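UPF0255 protein frsA (Vibrio vulnificus, PDB 4I4C) probably hydrolyses carboxylic esters to an alcohol and a carboxylate, as a serine esterase of the alpha/beta-hydrolase clan. Local coordinates at residues Phe126-Cys131 with Asn154-Glu159; Thr181-Leu186 with Leu205-Trp210. All coordinates share one frame; numbering follows the deposited sequence.

Interaction 1 (Phe126-Cys131 with Asn154-Glu159); sequences FSASLC and NSAYLE
An antiparallel helix pair, in which F126, A128 and S129 of helix 121-136 meet A156 and Y157 of helix 144-163, shows how small residues let two helices draw close while aromatic rings pack beside them. The two short axes pass 7.8 Å apart and run at 164° to each other. The CA atoms of S129 and A156 are the nearest across the pair. Here the methyl CB of A156 lies 3.9 Å from the backbone N of S129, and a second methyl, CB of A128, touches it more loosely. The CB of S129 faces the partner helix as well, and its hydroxyl is anti to the backbone N (chi1 -172°), which carries OG to the edge of the Y157 ring, near the ring plane. That hydroxyl is not left without a polar partner, since OG hydrogen-bonds to the carbonyl O of A153, one turn before Y157 on the facing helix.

Next to this small-residue seam the contact becomes aromatic. F126 and Y157 form a T-shaped, edge-to-face pair with centroids 5.0 Å apart and planes at 69°. F126 supplies the edge and Y157 the face. Y157 OH reaches beyond the helix pair to strand 178-186, while the F126 ring also stacks on W210 at the start of helix 210-217. Within the pair itself, the leading atom is CE1 of F126, which stands over the centre of the Y157 ring and comes within 3.6 Å of Y157 CE1.

Interaction 2 (Thr181-Leu186 with Leu205-Trp210); sequences TAHLHL and LQTDMW
Q206 and H183 cross at about a right angle, with the amide plane of the glutamine turned 82° from the imidazole. This pairing fastens the loop that precedes helix 210-217 to strand 178-186 of the mixed sheet in an alpha/beta-hydrolase fold. In the glutamine, chi1 of 64° sets CG between the backbone N and the carbonyl carbon, and the extended chain beyond carries the amide to the strand. NE2 donates to the carbonyl O of T181 in a nearly straight bond of 3.0 Å, 174° at the hydrogen, with the acceptor lying in the amide plane. OE1 accepts a hydrogen bond from ND1 of H183, 2.7 Å away. That oxygen lies near the imidazole plane, while ND1 stands well above the plane of the glutamine carbonyl. T207 brings its CG2 over one face of the H183 ring, a looser contact at 4.4 Å from CE1.

Farther along the strand, H185 and W210 meet obliquely, edge to edge: CD2 of the histidine lies 3.9 Å from CZ3 of the indole, near the planes of both rings. The polar atoms of H185 turn elsewhere, ND1 to the carbonyl O of M224 and NE2 to the hydroxyl of Y157.

Outside the pair, D228 accepts a second bond from NE2 of Q206 and T226 OG1 bonds to OE1. The buried amide is therefore gripped at both ends, which fixes its flip. A proton on ND1 of H183 is consistent with its role as donor; the bond does not settle whether NE2 is also protonated.

Both contacts are buried, with centres 11 Å apart, but they join different parts of the fold. Interaction 1 holds two helices together, while interaction 2 ties a sheet strand to the loop leading into helix 210-217. Their chemistry follows: methyls, rings and one serine pack the helix pair, whereas a strand carbonyl and a histidine call for directed hydrogen bonds from a buried amide. The two are in direct touch. Y157 CE1 packs on T207 O at 3.2 Å, and L158 CD2 packs against H183 NE2. The loop of interaction 2 also contributes M209 to the polyether pocket.

Interaction 1 (Phe126-Cys131 with Asn154-Glu159)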
loop_
_atom_site.group_PDB
_atom_site.type_symbol
_atom_site.label_atom_id
_atom_site.label_comp_id
_atom_site.label_asym_id
_atom_site.label_seq_id
_atom_site.Cartn_x
_atom_site.Cartn_y
_atom_site.Cartn_z
ATOM N N PHE A 126 -5.042 -16.017 -5.045
ATOM C CA PHE A 126 -4.718 -14.585 -5.063
ATOM C C PHE A 126 -5.902 -13.770 -4.543
ATOM O O PHE A 126 -5.721 -12.853 -3.751
ATOM C CB PHE A 126 -4.314 -14.118 -6.469
ATOM C CG PHE A 126 -2.881 -14.431 -6.830
ATOM C CD1 PHE A 126 -1.848 -14.091 -5.966
ATOM C CD2 PHE A 126 -2.572 -15.058 -8.030
ATOM C CE1 PHE A 126 -0.528 -14.382 -6.287
ATOM C CE2 PHE A 126 -1.252 -15.346 -8.365
ATOM C CZ PHE A 126 -0.231 -15.010 -7.491
ATOM N N SER A 127 -7.114 -14.119 -4.971
ATOM C CA SER A 127 -8.317 -13.509 -4.405
ATOM C C SER A 127 -8.390 -13.675 -2.890
ATOM O O SER A 127 -8.797 -12.762 -2.166
ATOM C CB SER A 127 -9.566 -14.122 -5.022
ATOM O OG SER A 127 -9.660 -13.766 -6.376
ATOM N N ALA A 128 -8.005 -14.854 -2.419
ATOM C CA ALA A 128 -8.057 -15.175 -0.994
ATOM C C ALA A 128 -7.067 -14.315 -0.216
ATOM O O ALA A 128 -7.394 -13.774 0.851
ATOM C CB ALA A 128 -7.753 -16.639 -0.778
ATOM N N SER A 129 -5.857 -14.201 -0.773
ATOM C CA SER A 129 -4.787 -13.389 -0.216
ATOM C C SER A 129 -5.256 -11.974 0.002
ATOM O O SER A 129 -4.998 -11.380 1.045
ATOM C CB SER A 129 -3.593 -13.342 -1.169
ATOM O OG SER A 129 -2.505 -12.701 -0.528
ATOM N N LEU A 130 -5.953 -11.443 -0.996
ATOM C CA LEU A 130 -6.436 -10.068 -0.939
ATOM C C LEU A 130 -7.490 -9.910 0.146
ATOM O O LEU A 130 -7.499 -8.906 0.877
ATOM C CB LEU A 130 -7.025 -9.666 -2.284
ATOM C CG LEU A 130 -7.427 -8.201 -2.370
ATOM C CD1 LEU A 130 -6.230 -7.322 -2.062
ATOM C CD2 LEU A 130 -7.968 -7.931 -3.755
ATOM N N CYS A 131 -8.379 -10.899 0.255
ATOM C CA CYS A 131 -9.416 -10.840 1.285
ATOM C C CYS A 131 -8.802 -10.844 2.677
ATOM O O CYS A 131 -9.245 -10.106 3.544
ATOM C CB CYS A 131 -10.425 -11.973 1.137
ATOM S SG CYS A 131 -11.412 -11.811 -0.341
ATOM N N ASN A 154 -0.148 -13.810 3.449
ATOM C CA ASN A 154 1.154 -14.253 2.939
ATOM C C ASN A 154 1.183 -15.724 2.513
ATOM O O ASN A 154 1.711 -16.050 1.455
ATOM C CB ASN A 154 2.272 -13.958 3.949
ATOM C CG ASN A 154 2.674 -12.484 3.970
ATOM O OD1 ASN A 154 2.860 -11.868 2.921
ATOM N ND2 ASN A 154 2.821 -11.918 5.170
ATOM N N SER A 155 0.618 -16.623 3.314
ATOM C CA SER A 155 0.624 -18.028 2.904
ATOM C C SER A 155 -0.246 -18.236 1.644
ATOM O O SER A 155 0.103 -19.000 0.758
ATOM C CB SER A 155 0.234 -18.978 4.057
ATOM O OG SER A 155 -1.088 -18.758 4.504
ATOM N N ALA A 156 -1.348 -17.508 1.531
ATOM C CA ALA A 156 -2.179 -17.652 0.355
ATOM C C ALA A 156 -1.489 -17.140 -0.917
ATOM O O ALA A 156 -1.661 -17.712 -1.996
ATOM C CB ALA A 156 -3.551 -16.989 0.564
ATOM N N TYR A 157 -0.718 -16.062 -0.793
ATOM C CA TYR A 157 -0.004 -15.507 -1.942
ATOM C C TYR A 157 1.014 -16.492 -2.510
ATOM O O TYR A 157 1.129 -16.649 -3.726
ATOM C CB TYR A 157 0.717 -14.212 -1.551
ATOM C CG TYR A 157 0.991 -13.270 -2.712
ATOM C CD1 TYR A 157 0.011 -12.387 -3.162
ATOM C CD2 TYR A 157 2.230 -13.253 -3.344
ATOM C CE1 TYR A 157 0.253 -11.520 -4.205
ATOM C CE2 TYR A 157 2.484 -12.381 -4.404
ATOM C CZ TYR A 157 1.490 -11.522 -4.824
ATOM O OH TYR A 157 1.716 -10.654 -5.863
ATOM N N LEU A 158 1.779 -17.127 -1.632
ATOM C CA LEU A 158 2.804 -18.060 -2.091
ATOM C C LEU A 158 2.167 -19.301 -2.711
ATOM O O LEU A 158 2.638 -19.801 -3.733
ATOM C CB LEU A 158 3.781 -18.408 -0.964
ATOM C CG LEU A 158 4.456 -17.197 -0.304
ATOM C CD1 LEU A 158 5.354 -17.620 0.851
ATOM C CD2 LEU A 158 5.251 -16.377 -1.316
ATOM N N GLU A 159 1.066 -19.770 -2.118
ATOM C CA GLU A 159 0.333 -20.901 -2.675
ATOM C C GLU A 159 -0.270 -20.573 -4.051
ATOM O O GLU A 159 -0.288 -21.413 -4.953
ATOM C CB GLU A 159 -0.740 -21.402 -1.684
ATOM C CG GLU A 159 -1.248 -22.796 -1.977
ATOM C CD GLU A 159 -0.123 -23.804 -2.176
ATOM O OE1 GLU A 159 0.658 -24.025 -1.222
ATOM O OE2 GLU A 159 -0.012 -24.364 -3.291
#

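Interaction 2 (Thr181-Leu186 with Leu205-Trp210)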
loop_
_atom_site.group_PDB
_atom_site.type_symbol
_atom_site.label_atom_id
_atom_site.label_comp_id
_atom_site.label_asym_id
_atom_site.label_seq_id
_atom_site.Cartn_x
_atom_site.Cartn_y
_atom_site.Cartn_z
ATOM N N THR A 181 12.555 -8.544 2.569
ATOM C CA THR A 181 11.807 -9.554 1.822
ATOM C C THR A 181 11.063 -8.930 0.648
ATOM O O THR A 181 10.218 -8.048 0.833
ATOM C CB THR A 181 10.774 -10.273 2.691
ATOM O OG1 THR A 181 11.426 -10.891 3.808
ATOM C CG2 THR A 181 10.063 -11.343 1.873
ATOM N N ALA A 182 11.361 -9.403 -0.556
ATOM C CA ALA A 182 10.726 -8.863 -1.754
ATOM C C ALA A 182 10.176 -9.978 -2.645
ATOM O O ALA A 182 10.654 -11.111 -2.607
ATOM C CB ALA A 182 11.719 -7.968 -2.528
ATOM N N HIS A 183 9.171 -9.662 -3.451
ATOM C CA HIS A 183 8.604 -10.665 -4.346
ATOM C C HIS A 183 8.830 -10.303 -5.815
ATOM O O HIS A 183 8.322 -9.301 -6.303
ATOM C CB HIS A 183 7.110 -10.863 -4.075
ATOM C CG HIS A 183 6.812 -11.511 -2.760
ATOM N ND1 HIS A 183 6.899 -10.842 -1.558
ATOM C CD2 HIS A 183 6.429 -12.777 -2.455
ATOM C CE1 HIS A 183 6.578 -11.662 -0.573
ATOM N NE2 HIS A 183 6.289 -12.844 -1.094
ATOM N N LEU A 184 9.580 -11.149 -6.513
ATOM C CA LEU A 184 9.877 -10.950 -7.927
ATOM C C LEU A 184 8.930 -11.766 -8.792
ATOM O O LEU A 184 8.933 -12.988 -8.743
ATOM C CB LEU A 184 11.331 -11.344 -8.220
ATOM C CG LEU A 184 11.840 -11.221 -9.659
ATOM C CD1 LEU A 184 11.841 -9.754 -10.132
ATOM C CD2 LEU A 184 13.245 -11.831 -9.770
ATOM N N HIS A 185 8.110 -11.076 -9.569
ATOM C CA HIS A 185 7.145 -11.700 -10.460
ATOM C C HIS A 185 7.675 -11.664 -11.887
ATOM O O HIS A 185 7.902 -10.586 -12.433
ATOM C CB HIS A 185 5.824 -10.928 -10.420
ATOM C CG HIS A 185 5.300 -10.705 -9.038
ATOM N ND1 HIS A 185 5.942 -9.914 -8.117
ATOM C CD2 HIS A 185 4.187 -11.182 -8.426
ATOM C CE1 HIS A 185 5.248 -9.911 -6.985
ATOM N NE2 HIS A 185 4.185 -10.670 -7.151
ATOM N N LEU A 186 7.848 -12.830 -12.499
ATOM C CA LEU A 186 8.351 -12.897 -13.872
ATOM C C LEU A 186 7.377 -13.623 -14.796
ATOM O O LEU A 186 6.709 -14.562 -14.378
ATOM C CB LEU A 186 9.700 -13.605 -13.885
ATOM C CG LEU A 186 10.740 -13.002 -12.951
ATOM C CD1 LEU A 186 11.494 -14.106 -12.245
ATOM C CD2 LEU A 186 11.694 -12.090 -13.727
ATOM N N LEU A 205 -0.210 -4.012 1.928
ATOM C CA LEU A 205 0.861 -4.994 1.999
ATOM C C LEU A 205 1.387 -5.172 0.578
ATOM O O LEU A 205 0.661 -4.928 -0.393
ATOM C CB LEU A 205 0.338 -6.340 2.538
ATOM C CG LEU A 205 -0.442 -6.431 3.855
ATOM C CD1 LEU A 205 -0.922 -7.865 4.050
ATOM C CD2 LEU A 205 0.364 -5.979 5.070
ATOM N N GLN A 206 2.634 -5.617 0.446
ATOM C CA GLN A 206 3.257 -5.739 -0.873
ATOM C C GLN A 206 2.569 -6.774 -1.765
ATOM O O GLN A 206 2.733 -6.782 -2.995
ATOM C CB GLN A 206 4.745 -6.050 -0.725
ATOM C CG GLN A 206 5.063 -7.380 -0.073
ATOM C CD GLN A 206 6.539 -7.681 -0.181
ATOM O OE1 GLN A 206 6.998 -8.148 -1.211
ATOM N NE2 GLN A 206 7.294 -7.385 0.871
ATOM N N THR A 207 1.782 -7.636 -1.127
ATOM C CA THR A 207 1.070 -8.695 -1.820
ATOM C C THR A 207 -0.301 -8.213 -2.346
ATOM O O THR A 207 -1.092 -9.010 -2.833
ATOM C CB THR A 207 0.927 -9.961 -0.903
ATOM O OG1 THR A 207 0.526 -9.561 0.405
ATOM C CG2 THR A 207 2.259 -10.706 -0.776
ATOM N N ASP A 208 -0.571 -6.910 -2.267
ATOM C CA ASP A 208 -1.877 -6.376 -2.671
ATOM C C ASP A 208 -1.905 -5.885 -4.120
ATOM O O ASP A 208 -2.847 -5.209 -4.513
ATOM C CB ASP A 208 -2.325 -5.210 -1.759
ATOM C CG ASP A 208 -2.544 -5.628 -0.311
ATOM O OD1 ASP A 208 -2.507 -6.842 -0.029
ATOM O OD2 ASP A 208 -2.753 -4.735 0.545
ATOM N N MET A 209 -0.899 -6.239 -4.919
ATOM C CA MET A 209 -0.764 -5.654 -6.262
ATOM C C MET A 209 -0.588 -6.675 -7.380
ATOM O O MET A 209 -0.036 -6.352 -8.437
ATOM C CB MET A 209 0.411 -4.666 -6.281
ATOM C CG MET A 209 0.188 -3.465 -5.374
ATOM S SD MET A 209 1.674 -2.489 -5.070
ATOM C CE MET A 209 2.698 -3.654 -4.155
ATOM N N TRP A 210 -1.042 -7.904 -7.129
ATOM C CA TRP A 210 -1.000 -8.974 -8.111
ATOM C C TRP A 210 -1.575 -8.586 -9.478
ATOM O O TRP A 210 -1.014 -8.943 -10.503
ATOM C CB TRP A 210 -1.708 -10.234 -7.589
ATOM C CG TRP A 210 -1.937 -11.215 -8.683
ATOM C CD1 TRP A 210 -3.130 -11.548 -9.251
ATOM C CD2 TRP A 210 -0.936 -11.966 -9.376
ATOM N NE1 TRP A 210 -2.935 -12.476 -10.249
ATOM C CE2 TRP A 210 -1.596 -12.746 -10.348
ATOM C CE3 TRP A 210 0.454 -12.061 -9.262
ATOM C CZ2 TRP A 210 -0.914 -13.605 -11.204
ATOM C CZ3 TRP A 210 1.133 -12.918 -10.120
ATOM C CH2 TRP A 210 0.448 -13.675 -11.076
#